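Local structure of selenium-binding protein (Sulfolobus tokodaii, 2ECE) at residues A46-V50 with P117-K121; H75-C81 with H141-C145; E94-L98 with I110-K114. The protein is of unknown function but belongs to a beta-propeller family whose members are generally taken to bind selenium. All coordinates share one frame; numbering follows the deposited sequence.

Interaction 1 of 3, residues A46-V50 with P117-K121; sequences AVVDV and PREPK
D49 and R118 meet where two neighbouring blades of the beta-propeller come together. D49 lies at the end of strand 44-49 of one blade. R118 sits in the turn that leads into strand 121-126 of the next. Their salt bridge is nearly straight: R118 NH1 lies 3.1 Å from D49 OD2, with an angle of 172° at the hydrogen. The oxygen lies in the guanidinium plane, but the nitrogen comes from above the carboxylate plane; the two flat groups stand 72° apart. A bend at chi3 of R118 turns the guanidinium off the line of its chain. T56 OG1 bonds to both D49 OD2 and R118 NH2, and S54 OG also reaches D49 OD2. With a leucine at R118, D49 would probably keep its hydroxyl partners but lose its charged mate from the adjoining blade. V47, two residues before D49 on the strand, packs on the backbone and proline of the turn. Its CG1 is anti to the backbone N (chi1 -178°) and lies 3.9 Å from R118 O. The other methyl reaches the CD corner of the proline, V47 CG2 lying 3.6 Å from P120 CD.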
ATOM      1  N   ALA A  46      -7.644  13.527  -3.164  1.00 21.50           N
ATOM      2  CA  ALA A  46      -8.292  14.422  -2.220  1.00 21.23           C
ATOM      3  C   ALA A  46      -7.264  14.972  -1.253  1.00 22.40           C
ATOM      4  O   ALA A  46      -6.358  14.252  -0.825  1.00 21.70           O
ATOM      5  CB  ALA A  46      -9.377  13.681  -1.461  1.00 22.62           C
ATOM      6  N   VAL A  47      -7.397  16.254  -0.925  1.00 22.78           N
ATOM      7  CA  VAL A  47      -6.494  16.893   0.018  1.00 22.25           C
ATOM      8  C   VAL A  47      -7.276  17.066   1.314  1.00 21.86           C
ATOM      9  O   VAL A  47      -8.228  17.841   1.371  1.00 23.79           O
ATOM     10  CB  VAL A  47      -6.028  18.275  -0.483  1.00 21.09           C
ATOM     11  CG1 VAL A  47      -5.054  18.881   0.515  1.00 20.83           C
ATOM     12  CG2 VAL A  47      -5.365  18.138  -1.850  1.00 19.43           C
ATOM     13  N   VAL A  48      -6.876  16.330   2.346  1.00 22.06           N
ATOM     14  CA  VAL A  48      -7.541  16.381   3.640  1.00 22.44           C
ATOM     15  C   VAL A  48      -6.717  17.123   4.690  1.00 24.11           C
ATOM     16  O   VAL A  48      -5.530  16.823   4.892  1.00 22.22           O
ATOM     17  CB  VAL A  48      -7.841  14.956   4.161  1.00 22.42           C
ATOM     18  CG1 VAL A  48      -8.486  15.026   5.534  1.00 23.48           C
ATOM     19  CG2 VAL A  48      -8.766  14.233   3.189  1.00 22.53           C
ATOM     20  N   ASP A  49      -7.357  18.098   5.340  1.00 23.68           N
ATOM     21  CA  ASP A  49      -6.714  18.889   6.387  1.00 25.02           C
ATOM     22  C   ASP A  49      -6.709  17.979   7.596  1.00 24.51           C
ATOM     23  O   ASP A  49      -7.757  17.573   8.113  1.00 24.82           O
ATOM     24  CB  ASP A  49      -7.503  20.162   6.711  1.00 26.01           C
ATOM     25  CG  ASP A  49      -6.714  21.126   7.587  1.00 28.11           C
ATOM     26  OD1 ASP A  49      -5.950  20.652   8.462  1.00 24.04           O
ATOM     27  OD2 ASP A  49      -6.859  22.356   7.400  1.00 29.85           O
ATOM     28  N   VAL A  50      -5.509  17.674   8.055  1.00 24.82           N
ATOM     29  CA  VAL A  50      -5.342  16.757   9.151  1.00 24.60           C
ATOM     30  C   VAL A  50      -4.750  17.345  10.444  1.00 25.35           C
ATOM     31  O   VAL A  50      -4.391  16.608  11.362  1.00 24.26           O
ATOM     32  CB  VAL A  50      -4.541  15.542   8.590  1.00 27.37           C
ATOM     33  CG1 VAL A  50      -3.216  15.362   9.281  1.00 26.22           C
ATOM     34  CG2 VAL A  50      -5.399  14.306   8.641  1.00 26.38           C
ATOM     35  N   PRO A 117       0.670  23.574  -1.019  1.00 25.56           N
ATOM     36  CA  PRO A 117       0.406  22.164  -0.707  1.00 24.99           C
ATOM     37  C   PRO A 117      -1.078  21.841  -0.589  1.00 24.30           C
ATOM     38  O   PRO A 117      -1.489  20.698  -0.798  1.00 22.65           O
ATOM     39  CB  PRO A 117       1.136  21.954   0.627  1.00 26.80           C
ATOM     40  CG  PRO A 117       2.152  23.057   0.663  1.00 28.76           C
ATOM     41  CD  PRO A 117       1.395  24.218   0.087  1.00 26.71           C
ATOM     42  N   ARG A 118      -1.874  22.849  -0.240  1.00 22.79           N
ATOM     43  CA  ARG A 118      -3.317  22.671  -0.092  1.00 23.24           C
ATOM     44  C   ARG A 118      -4.031  22.622  -1.439  1.00 22.96           C
ATOM     45  O   ARG A 118      -5.200  22.235  -1.512  1.00 22.97           O
ATOM     46  CB  ARG A 118      -3.909  23.798   0.765  1.00 23.25           C
ATOM     47  CG  ARG A 118      -3.450  23.779   2.212  1.00 24.54           C
ATOM     48  CD  ARG A 118      -3.915  25.027   2.962  1.00 25.79           C
ATOM     49  NE  ARG A 118      -5.353  25.034   3.225  1.00 25.78           N
ATOM     50  CZ  ARG A 118      -5.939  24.393   4.232  1.00 25.69           C
ATOM     51  NH1 ARG A 118      -5.218  23.683   5.086  1.00 25.41           N
ATOM     52  NH2 ARG A 118      -7.254  24.471   4.391  1.00 30.36           N
ATOM     53  N   GLU A 119      -3.336  23.015  -2.502  1.00 22.30           N
ATOM     54  CA  GLU A 119      -3.935  22.992  -3.833  1.00 25.39           C
ATOM     55  C   GLU A 119      -2.939  22.505  -4.872  1.00 23.75           C
ATOM     56  O   GLU A 119      -2.412  23.295  -5.658  1.00 24.96           O
ATOM     57  CB  GLU A 119      -4.445  24.380  -4.236  1.00 27.29           C
ATOM     58  CG  GLU A 119      -5.323  24.333  -5.480  1.00 34.31           C
ATOM     59  CD  GLU A 119      -6.001  25.654  -5.790  1.00 37.31           C
ATOM     60  OE1 GLU A 119      -6.185  26.470  -4.859  1.00 39.83           O
ATOM     61  OE2 GLU A 119      -6.370  25.866  -6.966  1.00 40.27           O
ATOM     62  N   PRO A 120      -2.670  21.191  -4.888  1.00 24.33           N
ATOM     63  CA  PRO A 120      -1.724  20.604  -5.845  1.00 23.75           C
ATOM     64  C   PRO A 120      -2.306  20.716  -7.250  1.00 25.26           C
ATOM     65  O   PRO A 120      -3.523  20.780  -7.406  1.00 23.88           O
ATOM     66  CB  PRO A 120      -1.625  19.145  -5.389  1.00 22.93           C
ATOM     67  CG  PRO A 120      -2.108  19.177  -3.944  1.00 23.76           C
ATOM     68  CD  PRO A 120      -3.231  20.155  -4.005  1.00 21.32           C
ATOM     69  N   LYS A 121      -1.443  20.739  -8.261  1.00 25.35           N
ATOM     70  CA  LYS A 121      -1.901  20.833  -9.645  1.00 27.32           C
ATOM     71  C   LYS A 121      -1.190  19.820 -10.534  1.00 25.96           C
ATOM     72  O   LYS A 121       0.006  19.592 -10.383  1.00 23.77           O
ATOM     73  CB  LYS A 121      -1.648  22.244 -10.195  1.00 29.33           C
ATOM     74  CG  LYS A 121      -2.548  23.334  -9.616  1.00 33.59           C
ATOM     75  CD  LYS A 121      -2.158  24.704 -10.161  1.00 34.37           C
ATOM     76  CE  LYS A 121      -3.095  25.810  -9.689  1.00 35.87           C
ATOM     77  NZ  LYS A 121      -4.458  25.716 -10.287  1.00 36.15           N
TER

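Interaction 2 of 3, residues H75-C81 with H141-C145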
ATOM      1  N   HIS A  75      -2.449   3.173  -5.493  1.00 16.69           N
ATOM      2  CA  HIS A  75      -1.241   3.480  -4.725  1.00 17.39           C
ATOM      3  C   HIS A  75      -0.535   4.623  -5.447  1.00 18.08           C
ATOM      4  O   HIS A  75      -0.681   4.773  -6.660  1.00 17.19           O
ATOM      5  CB  HIS A  75      -0.281   2.264  -4.659  1.00 16.65           C
ATOM      6  CG  HIS A  75      -0.597   1.278  -3.569  1.00 22.82           C
ATOM      7  ND1 HIS A  75      -1.835   1.199  -2.965  1.00 22.51           N
ATOM      8  CD2 HIS A  75       0.163   0.312  -2.994  1.00 21.71           C
ATOM      9  CE1 HIS A  75      -1.823   0.231  -2.065  1.00 22.42           C
ATOM     10  NE2 HIS A  75      -0.623  -0.323  -2.062  1.00 22.54           N
ATOM     11  N   PHE A  76       0.189   5.446  -4.699  1.00 17.00           N
ATOM     12  CA  PHE A  76       0.951   6.546  -5.289  1.00 18.69           C
ATOM     13  C   PHE A  76       2.094   6.944  -4.359  1.00 18.88           C
ATOM     14  O   PHE A  76       2.155   6.499  -3.215  1.00 20.45           O
ATOM     15  CB  PHE A  76       0.063   7.768  -5.615  1.00 16.11           C
ATOM     16  CG  PHE A  76      -0.520   8.467  -4.411  1.00 16.10           C
ATOM     17  CD1 PHE A  76      -1.577   7.905  -3.705  1.00 15.53           C
ATOM     18  CD2 PHE A  76      -0.022   9.704  -4.002  1.00 15.53           C
ATOM     19  CE1 PHE A  76      -2.136   8.561  -2.603  1.00 15.13           C
ATOM     20  CE2 PHE A  76      -0.571  10.375  -2.898  1.00 14.89           C
ATOM     21  CZ  PHE A  76      -1.630   9.800  -2.199  1.00 16.76           C
ATOM     22  N   GLY A  77       3.008   7.771  -4.845  1.00 19.02           N
ATOM     23  CA  GLY A  77       4.125   8.168  -4.010  1.00 17.74           C
ATOM     24  C   GLY A  77       4.769   9.465  -4.441  1.00 18.13           C
ATOM     25  O   GLY A  77       4.301  10.118  -5.368  1.00 17.82           O
ATOM     26  N   TRP A  78       5.844   9.841  -3.755  1.00 18.28           N
ATOM     27  CA  TRP A  78       6.564  11.073  -4.064  1.00 17.99           C
ATOM     28  C   TRP A  78       7.665  10.868  -5.087  1.00 17.96           C
ATOM     29  O   TRP A  78       8.180   9.762  -5.242  1.00 17.11           O
ATOM     30  CB  TRP A  78       7.200  11.644  -2.797  1.00 18.17           C
ATOM     31  CG  TRP A  78       6.221  11.999  -1.732  1.00 18.26           C
ATOM     32  CD1 TRP A  78       5.864  11.239  -0.658  1.00 16.43           C
ATOM     33  CD2 TRP A  78       5.514  13.233  -1.608  1.00 18.72           C
ATOM     34  NE1 TRP A  78       4.983  11.931   0.135  1.00 19.51           N
ATOM     35  CE2 TRP A  78       4.752  13.160  -0.424  1.00 19.48           C
ATOM     36  CE3 TRP A  78       5.454  14.400  -2.384  1.00 20.57           C
ATOM     37  CZ2 TRP A  78       3.934  14.212   0.008  1.00 17.66           C
ATOM     38  CZ3 TRP A  78       4.639  15.449  -1.952  1.00 20.55           C
ATOM     39  CH2 TRP A  78       3.893  15.343  -0.767  1.00 18.75           C
ATOM     40  N   ASN A  79       8.036  11.949  -5.771  1.00 17.22           N
ATOM     41  CA  ASN A  79       9.102  11.897  -6.765  1.00 18.21           C
ATOM     42  C   ASN A  79      10.440  11.677  -6.056  1.00 19.57           C
ATOM     43  O   ASN A  79      11.328  11.006  -6.576  1.00 21.86           O
ATOM     44  CB  ASN A  79       9.158  13.210  -7.561  1.00 16.87           C
ATOM     45  CG  ASN A  79       9.560  14.395  -6.698  1.00 18.04           C
ATOM     46  OD1 ASN A  79       8.859  14.748  -5.752  1.00 15.91           O
ATOM     47  ND2 ASN A  79      10.697  15.011  -7.021  1.00 18.41           N
ATOM     48  N   ALA A  80      10.581  12.250  -4.864  1.00 19.98           N
ATOM     49  CA  ALA A  80      11.816  12.117  -4.099  1.00 20.00           C
ATOM     50  C   ALA A  80      11.530  12.099  -2.609  1.00 19.56           C
ATOM     51  O   ALA A  80      10.535  12.662  -2.144  1.00 19.49           O
ATOM     52  CB  ALA A  80      12.777  13.269  -4.432  1.00 17.01           C
ATOM     53  N   CYS A  81      12.412  11.454  -1.858  1.00 19.57           N
ATOM     54  CA  CYS A  81      12.232  11.374  -0.425  1.00 18.92           C
ATOM     55  C   CYS A  81      13.554  11.206   0.324  1.00 18.90           C
ATOM     56  O   CYS A  81      14.612  11.501  -0.222  1.00 18.63           O
ATOM     57  CB  CYS A  81      11.253  10.247  -0.101  1.00 19.65           C
ATOM     58  SG  CYS A  81      11.642   8.591  -0.753  1.00 24.14           S
ATOM     59  N   HIS A 141       1.010  -0.212 -10.142  1.00 18.01           N
ATOM     60  CA  HIS A 141       0.640  -0.311  -8.737  1.00 16.56           C
ATOM     61  C   HIS A 141       1.463   0.549  -7.762  1.00 15.10           C
ATOM     62  O   HIS A 141       1.138   1.709  -7.513  1.00 15.30           O
ATOM     63  CB  HIS A 141       0.718  -1.790  -8.328  1.00 15.81           C
ATOM     64  CG  HIS A 141       0.167  -2.081  -6.968  1.00 16.25           C
ATOM     65  ND1 HIS A 141      -1.177  -2.298  -6.736  1.00 20.13           N
ATOM     66  CD2 HIS A 141       0.778  -2.190  -5.765  1.00 15.12           C
ATOM     67  CE1 HIS A 141      -1.368  -2.530  -5.449  1.00 14.88           C
ATOM     68  NE2 HIS A 141      -0.198  -2.469  -4.837  1.00 17.87           N
ATOM     69  N   THR A 142       2.535  -0.025  -7.232  1.00 14.18           N
ATOM     70  CA  THR A 142       3.379   0.655  -6.246  1.00 14.84           C
ATOM     71  C   THR A 142       4.379   1.673  -6.798  1.00 15.57           C
ATOM     72  O   THR A 142       5.016   1.435  -7.822  1.00 15.14           O
ATOM     73  CB  THR A 142       4.178  -0.376  -5.416  1.00 14.46           C
ATOM     74  OG1 THR A 142       3.269  -1.311  -4.814  1.00 14.83           O
ATOM     75  CG2 THR A 142       5.012   0.333  -4.310  1.00 13.39           C
ATOM     76  N   VAL A 143       4.511   2.802  -6.101  1.00 15.53           N
ATOM     77  CA  VAL A 143       5.471   3.838  -6.472  1.00 17.53           C
ATOM     78  C   VAL A 143       6.422   4.069  -5.303  1.00 17.71           C
ATOM     79  O   VAL A 143       5.974   4.273  -4.173  1.00 17.13           O
ATOM     80  CB  VAL A 143       4.798   5.193  -6.768  1.00 18.16           C
ATOM     81  CG1 VAL A 143       5.870   6.234  -7.105  1.00 19.99           C
ATOM     82  CG2 VAL A 143       3.816   5.051  -7.907  1.00 18.05           C
ATOM     83  N   HIS A 144       7.725   4.029  -5.571  1.00 17.64           N
ATOM     84  CA  HIS A 144       8.729   4.274  -4.542  1.00 17.39           C
ATOM     85  C   HIS A 144       9.785   5.248  -5.056  1.00 18.81           C
ATOM     86  O   HIS A 144      10.228   5.142  -6.204  1.00 19.16           O
ATOM     87  CB  HIS A 144       9.409   2.967  -4.112  1.00 15.60           C
ATOM     88  CG  HIS A 144       8.645   2.205  -3.074  1.00 14.71           C
ATOM     89  ND1 HIS A 144       8.236   2.780  -1.888  1.00 13.50           N
ATOM     90  CD2 HIS A 144       8.221   0.918  -3.034  1.00 14.66           C
ATOM     91  CE1 HIS A 144       7.592   1.882  -1.163  1.00 16.04           C
ATOM     92  NE2 HIS A 144       7.569   0.743  -1.835  1.00 16.12           N
ATOM     93  N   CYS A 145      10.181   6.190  -4.204  1.00 18.81           N
ATOM     94  CA  CYS A 145      11.199   7.190  -4.553  1.00 20.52           C
ATOM     95  C   CYS A 145      12.580   6.626  -4.203  1.00 20.26           C
ATOM     96  O   CYS A 145      12.887   6.389  -3.033  1.00 22.00           O
ATOM     97  CB  CYS A 145      10.937   8.512  -3.785  1.00 19.13           C
ATOM     98  SG  CYS A 145      10.188   8.238  -2.143  1.00 24.28           S
TER
HETATM   99  O   HOH W   1      -1.541   2.074  -8.033  1.00 16.73           O
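C81 and C145 are joined by a disulfide, with C81 SG and C145 SG 2.0 Å apart and chi3 at 102°. C145 CB also packs against the backbone of the other segment, 3.4 Å from W78 O. Further along, V143 turns its side chain to the glycine, and V143 CB lies 3.7 Å from G77 N. V143 CG1, anti to its own backbone N (chi1 178°), is set beside G77 as well. At the other end the side chains of H75 and H141 run side by side in the same direction, and the H141 ring sits obliquely over one face of the H75 ring. Their centroids are 4.3 Å apart and their planes are inclined at 45°. Nearer the backbone, H75 CB lies 3.2 Å from H141 O. A water bridges the two backbones, 2.9 Å from H75 N and 2.8 Å from H141 O. Strands 77-78 and 140-145 are edge strands of successive propeller blades. The segments run in nearly the same direction, and no direct hydrogen bond links them. A second shell fixes these groups. E255 OE2 takes a hydrogen bond from H75 NE2, and T142 OG1 bonds to D192. V143 also leans on I150 and I152 of its own blade. F76 is held at both backbone polar atoms by strand 443-449, its N by Q446 and its O by R448. Near the disulfide, C145 O receives a hydrogen bond from S83 OG, and R95 makes a cation-pi contact with the ring of W78.

Interaction 3 of 3, residues E94-L98 with I110-K114; sequences ERRFL and IIDTK
R96 reaches across to D112 with an extended chain. R96 CB lies 4.1 Å from K114 CE. With CG anti to the backbone N (chi1 174°), the chain passes over the F97 ring, R96 CG 3.6 Å above its plane and over its centre. R96 CD runs past K114 CD. R96 NE then bonds to D112 OD1 at 2.8 Å, the oxygen lying in the guanidinium plane. R96 NH2 takes the syn lone pair of D112 OD2 at 2.9 Å, so the carboxylate is gripped side-on. The last nitrogen, R96 NH1, makes a weak hydrogen bond to E94 OE2, part of a salt bridge. This network lies beside the open end of the beta hairpin of strands 97-101 and 108-112, within one propeller blade. There L98 and I111 form an antiparallel hydrogen-bonded pair. Just outside it, R96 O accepts twice from one residue, from T113 OG1 at 2.6 Å and from T113 N at 3.0 Å. D112 OD1 has a second donor in K114 N, which closes an Asx turn and arrives from the carboxylate face opposite R96 NE. The F97 ring, its CE2 3.5 Å from D112 CG, also meets F174 edge-to-face.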
ATOM      1  N   GLU A  94      13.724  17.368  -4.890  1.00 31.92           N
ATOM      2  CA  GLU A  94      13.029  17.713  -3.659  1.00 31.09           C
ATOM      3  C   GLU A  94      11.702  16.969  -3.589  1.00 28.71           C
ATOM      4  O   GLU A  94      11.166  16.568  -4.619  1.00 27.53           O
ATOM      5  CB  GLU A  94      12.793  19.232  -3.608  1.00 33.21           C
ATOM      6  CG  GLU A  94      11.976  19.784  -4.776  1.00 37.65           C
ATOM      7  CD  GLU A  94      11.862  21.307  -4.763  1.00 39.46           C
ATOM      8  OE1 GLU A  94      12.010  21.912  -3.679  1.00 41.79           O
ATOM      9  OE2 GLU A  94      11.609  21.897  -5.834  1.00 38.99           O
ATOM     10  N   ARG A  95      11.185  16.762  -2.378  1.00 27.42           N
ATOM     11  CA  ARG A  95       9.899  16.084  -2.220  1.00 26.11           C
ATOM     12  C   ARG A  95       8.881  17.113  -2.684  1.00 25.96           C
ATOM     13  O   ARG A  95       8.418  17.947  -1.899  1.00 25.53           O
ATOM     14  CB  ARG A  95       9.641  15.733  -0.755  1.00 24.95           C
ATOM     15  CG  ARG A  95       8.427  14.845  -0.541  1.00 23.86           C
ATOM     16  CD  ARG A  95       7.988  14.859   0.912  1.00 23.19           C
ATOM     17  NE  ARG A  95       9.004  14.362   1.839  1.00 23.50           N
ATOM     18  CZ  ARG A  95       9.232  13.078   2.101  1.00 23.45           C
ATOM     19  NH1 ARG A  95       8.519  12.130   1.501  1.00 21.83           N
ATOM     20  NH2 ARG A  95      10.164  12.742   2.983  1.00 20.62           N
ATOM     21  N   ARG A  96       8.523  17.045  -3.960  1.00 23.81           N
ATOM     22  CA  ARG A  96       7.614  18.026  -4.520  1.00 23.92           C
ATOM     23  C   ARG A  96       6.419  17.484  -5.288  1.00 21.84           C
ATOM     24  O   ARG A  96       5.316  18.024  -5.191  1.00 21.72           O
ATOM     25  CB  ARG A  96       8.416  18.962  -5.428  1.00 24.54           C
ATOM     26  CG  ARG A  96       7.583  19.947  -6.195  1.00 27.03           C
ATOM     27  CD  ARG A  96       8.452  20.985  -6.864  1.00 28.11           C
ATOM     28  NE  ARG A  96       7.617  21.991  -7.506  1.00 32.31           N
ATOM     29  CZ  ARG A  96       8.078  23.091  -8.086  1.00 35.29           C
ATOM     30  NH1 ARG A  96       9.383  23.337  -8.111  1.00 36.77           N
ATOM     31  NH2 ARG A  96       7.229  23.953  -8.631  1.00 37.62           N
ATOM     32  N   PHE A  97       6.628  16.412  -6.042  1.00 19.81           N
ATOM     33  CA  PHE A  97       5.551  15.865  -6.851  1.00 19.83           C
ATOM     34  C   PHE A  97       4.977  14.533  -6.416  1.00 18.88           C
ATOM     35  O   PHE A  97       5.707  13.630  -6.004  1.00 19.04           O
ATOM     36  CB  PHE A  97       6.022  15.715  -8.297  1.00 19.07           C
ATOM     37  CG  PHE A  97       6.687  16.939  -8.850  1.00 19.54           C
ATOM     38  CD1 PHE A  97       8.055  17.131  -8.702  1.00 19.52           C
ATOM     39  CD2 PHE A  97       5.942  17.898  -9.529  1.00 19.52           C
ATOM     40  CE1 PHE A  97       8.675  18.264  -9.225  1.00 20.30           C
ATOM     41  CE2 PHE A  97       6.550  19.035 -10.055  1.00 19.33           C
ATOM     42  CZ  PHE A  97       7.921  19.217  -9.903  1.00 20.54           C
ATOM     43  N   LEU A  98       3.659  14.418  -6.517  1.00 17.65           N
ATOM     44  CA  LEU A  98       2.999  13.158  -6.220  1.00 19.25           C
ATOM     45  C   LEU A  98       3.005  12.454  -7.574  1.00 18.62           C
ATOM     46  O   LEU A  98       2.641  13.054  -8.592  1.00 18.72           O
ATOM     47  CB  LEU A  98       1.552  13.373  -5.756  1.00 17.97           C
ATOM     48  CG  LEU A  98       1.333  14.050  -4.397  1.00 18.77           C
ATOM     49  CD1 LEU A  98      -0.172  14.196  -4.143  1.00 18.97           C
ATOM     50  CD2 LEU A  98       1.983  13.219  -3.292  1.00 17.27           C
ATOM     51  N   ILE A 110       1.725  13.506 -12.829  1.00 20.33           N
ATOM     52  CA  ILE A 110       2.785  14.121 -12.040  1.00 19.81           C
ATOM     53  C   ILE A 110       2.072  15.337 -11.459  1.00 22.10           C
ATOM     54  O   ILE A 110       1.720  16.267 -12.194  1.00 22.01           O
ATOM     55  CB  ILE A 110       3.962  14.589 -12.922  1.00 20.52           C
ATOM     56  CG1 ILE A 110       4.440  13.442 -13.822  1.00 20.50           C
ATOM     57  CG2 ILE A 110       5.107  15.068 -12.038  1.00 20.45           C
ATOM     58  CD1 ILE A 110       4.917  12.212 -13.069  1.00 20.58           C
ATOM     59  N   ILE A 111       1.846  15.318 -10.148  1.00 21.39           N
ATOM     60  CA  ILE A 111       1.125  16.392  -9.477  1.00 21.10           C
ATOM     61  C   ILE A 111       2.015  17.213  -8.545  1.00 21.48           C
ATOM     62  O   ILE A 111       2.546  16.707  -7.556  1.00 20.55           O
ATOM     63  CB  ILE A 111      -0.084  15.803  -8.708  1.00 20.49           C
ATOM     64  CG1 ILE A 111      -0.965  15.024  -9.689  1.00 19.64           C
ATOM     65  CG2 ILE A 111      -0.895  16.913  -8.043  1.00 22.89           C
ATOM     66  CD1 ILE A 111      -2.105  14.263  -9.049  1.00 19.18           C
ATOM     67  N   ASP A 112       2.163  18.493  -8.880  1.00 20.54           N
ATOM     68  CA  ASP A 112       2.998  19.431  -8.135  1.00 22.37           C
ATOM     69  C   ASP A 112       2.305  19.931  -6.864  1.00 22.12           C
ATOM     70  O   ASP A 112       1.183  20.431  -6.922  1.00 24.42           O
ATOM     71  CB  ASP A 112       3.330  20.621  -9.042  1.00 22.80           C
ATOM     72  CG  ASP A 112       4.496  21.452  -8.531  1.00 25.37           C
ATOM     73  OD1 ASP A 112       4.938  21.241  -7.381  1.00 25.43           O
ATOM     74  OD2 ASP A 112       4.970  22.328  -9.287  1.00 24.01           O
ATOM     75  N   THR A 113       2.972  19.803  -5.723  1.00 21.45           N
ATOM     76  CA  THR A 113       2.402  20.261  -4.459  1.00 20.88           C
ATOM     77  C   THR A 113       2.923  21.641  -4.042  1.00 23.02           C
ATOM     78  O   THR A 113       2.617  22.123  -2.945  1.00 22.60           O
ATOM     79  CB  THR A 113       2.694  19.274  -3.317  1.00 20.25           C
ATOM     80  OG1 THR A 113       4.110  19.137  -3.148  1.00 20.19           O
ATOM     81  CG2 THR A 113       2.073  17.918  -3.616  1.00 20.99           C
ATOM     82  N   LYS A 114       3.713  22.270  -4.911  1.00 23.13           N
ATOM     83  CA  LYS A 114       4.251  23.596  -4.626  1.00 25.36           C
ATOM     84  C   LYS A 114       3.735  24.599  -5.659  1.00 26.19           C
ATOM     85  O   LYS A 114       3.466  24.237  -6.805  1.00 24.44           O
ATOM     86  CB  LYS A 114       5.790  23.569  -4.640  1.00 27.04           C
ATOM     87  CG  LYS A 114       6.399  22.727  -3.517  1.00 29.55           C
ATOM     88  CD  LYS A 114       7.918  22.815  -3.491  1.00 33.09           C
ATOM     89  CE  LYS A 114       8.519  21.841  -2.471  1.00 35.41           C
ATOM     90  NZ  LYS A 114       8.046  22.095  -1.078  1.00 35.76           N
TER

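From the N terminus, the chain first lays down 46-50 in the blade that also contains the late strand 443-449. It then passes through 75-81 and 94-98 of the next blade. Interaction 3 closes the shortest loop when 110-114 folds back on 94-98. Interaction 1 closes at 117-121, tying the two blades together, and interaction 2 closes last, at 141-145, joining the second blade to a third. Interaction 3 is nested inside both of the other loops, while interactions 1 and 2 cross. Interaction 3 also touches both: K121 O lies 2.8 Å from D112 N, and N79 OD1 lies 2.8 Å from F97 N, both probable hydrogen bonds. Interactions 1 and 2 do not touch; their centres are about 17 Å apart.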